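Local coordinates for actin-related protein 8 (Homo sapiens, PDB 4FO0) that binds ATP with only low basal ATPase activity, does not polymerize, and is a proposed core subunit of the INO80 chromatin-remodeling complex, at residues 582-585 with 586-590. Sequence-based numbering, arbitrary orientation.
Sequences VRML and RERAA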
loop_
_atom_site.group_PDB
_atom_site.type_symbol
_atom_site.label_atom_id
_atom_site.label_comp_id
_atom_site.label_asym_id
_atom_site.label_seq_id
_atom_site.Cartn_x
_atom_site.Cartn_y
_atom_site.Cartn_z
ATOM N N VAL A 582 6.935 -18.270 21.484
ATOM C CA VAL A 582 5.757 -17.411 21.462
ATOM C C VAL A 582 5.435 -16.787 22.805
ATOM O O VAL A 582 4.776 -15.745 22.883
ATOM C CB VAL A 582 4.532 -18.219 21.029
ATOM C CG1 VAL A 582 3.370 -17.285 20.695
ATOM C CG2 VAL A 582 4.899 -19.116 19.854
ATOM N N ARG A 583 5.871 -17.452 23.864
ATOM C CA ARG A 583 5.654 -16.955 25.208
ATOM C C ARG A 583 6.218 -15.536 25.342
ATOM O O ARG A 583 5.706 -14.723 26.108
ATOM C CB ARG A 583 6.324 -17.894 26.206
ATOM C CG ARG A 583 5.876 -17.723 27.640
ATOM C CD ARG A 583 7.011 -18.106 28.569
ATOM N NE ARG A 583 6.552 -18.440 29.912
ATOM C CZ ARG A 583 7.355 -18.511 30.970
ATOM N NH1 ARG A 583 8.649 -18.252 30.833
ATOM N NH2 ARG A 583 6.862 -18.827 32.163
ATOM N N MET A 584 7.263 -15.237 24.576
ATOM C CA MET A 584 7.928 -13.945 24.678
ATOM C C MET A 584 7.020 -12.826 24.214
ATOM O O MET A 584 6.928 -11.778 24.849
ATOM C CB MET A 584 9.212 -13.941 23.862
ATOM C CG MET A 584 10.149 -15.088 24.205
ATOM S SD MET A 584 10.873 -14.893 25.845
ATOM C CE MET A 584 9.906 -13.541 26.517
ATOM N N LEU A 585 6.339 -13.066 23.105
ATOM C CA LEU A 585 5.403 -12.097 22.555
ATOM C C LEU A 585 4.260 -11.839 23.523
ATOM O O LEU A 585 3.893 -10.690 23.764
ATOM C CB LEU A 585 4.886 -12.578 21.197
ATOM C CG LEU A 585 6.032 -12.683 20.184
ATOM C CD1 LEU A 585 5.686 -13.576 19.019
ATOM C CD2 LEU A 585 6.449 -11.300 19.696
ATOM N N ARG A 586 3.700 -12.905 24.089
ATOM C CA ARG A 586 2.643 -12.733 25.077
ATOM C C ARG A 586 3.127 -11.905 26.260
ATOM O O ARG A 586 2.424 -11.009 26.727
ATOM C CB ARG A 586 2.082 -14.078 25.540
ATOM C CG ARG A 586 1.012 -14.610 24.601
ATOM C CD ARG A 586 0.286 -15.801 25.174
ATOM N NE ARG A 586 1.172 -16.946 25.357
ATOM C CZ ARG A 586 1.444 -17.846 24.415
ATOM N NH1 ARG A 586 2.263 -18.856 24.690
ATOM N NH2 ARG A 586 0.903 -17.739 23.204
ATOM N N GLU A 587 4.334 -12.190 26.733
ATOM C CA GLU A 587 4.877 -11.456 27.868
ATOM C C GLU A 587 5.256 -10.034 27.497
ATOM O O GLU A 587 4.877 -9.086 28.175
ATOM C CB GLU A 587 6.108 -12.159 28.441
ATOM C CG GLU A 587 5.828 -13.465 29.174
ATOM C CD GLU A 587 7.110 -14.190 29.569
ATOM O OE1 GLU A 587 8.176 -13.535 29.622
ATOM O OE2 GLU A 587 7.057 -15.416 29.815
ATOM N N ARG A 588 5.984 -9.890 26.399
ATOM C CA ARG A 588 6.803 -8.703 26.207
ATOM C C ARG A 588 6.439 -7.807 25.024
ATOM O O ARG A 588 7.192 -6.897 24.675
ATOM C CB ARG A 588 8.267 -9.131 26.098
ATOM C CG ARG A 588 9.244 -8.026 26.361
ATOM C CD ARG A 588 10.640 -8.533 26.212
ATOM N NE ARG A 588 10.957 -9.556 27.199
ATOM C CZ ARG A 588 12.106 -10.220 27.213
ATOM N NH1 ARG A 588 13.026 -9.959 26.293
ATOM N NH2 ARG A 588 12.337 -11.143 28.131
ATOM N N ALA A 589 5.296 -8.049 24.406
ATOM C CA ALA A 589 4.887 -7.208 23.291
ATOM C C ALA A 589 4.305 -5.875 23.767
ATOM O O ALA A 589 3.488 -5.837 24.686
ATOM C CB ALA A 589 3.903 -7.942 22.392
ATOM N N ALA A 590 4.738 -4.793 23.121
ATOM C CA ALA A 590 4.263 -3.439 23.409
ATOM C C ALA A 590 2.749 -3.341 23.340
ATOM O O ALA A 590 2.120 -2.604 24.107
ATOM C CB ALA A 590 4.887 -2.446 22.442
#
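Arg-583 carries its guanidinium across the carboxylate of Glu-587, one turn further along the short C-terminal helix 583-588 of this actin fold. With CG anti to the backbone N (chi1 -164°) and the chain extended as far as NE, the arginine runs past Glu-587 OE2, which sits over one face of the guanidinium, 3.1 Å from Arg-583 NE. The two flat groups are turned 66° apart and the oxygen stands well off the guanidinium plane, so this i/i+4 salt bridge is electrostatic, without hydrogen-bond geometry. Arg-586 reaches back the other way: bent at chi3, it sets the face of its guanidinium over the carbonyl oxygen of Val-582, and its NH2 lies 3.5 Å from Val-582 CG1. The backbone forms four successive i+4 to i N-H...O hydrogen bonds, from Arg-586 N to Val-582 O through to Ala-589 N to Leu-585 O.

On the buried side, Met-584 and Leu-585 rest on Ile-572 of strand 572-573, with Trp-577 of helix 574-580 also against Leu-585, so the terminal helix packs against the preceding strand and helix. Arg-588 is anchored there as well, its NH1 hydrogen-bonded to Trp-571 O and salt-bridged to Glu-576 OE2. Met-584 lies alongside it, pointing the same way, and its CE meets one guanidinium face, 3.8 Å from Arg-588 NH2.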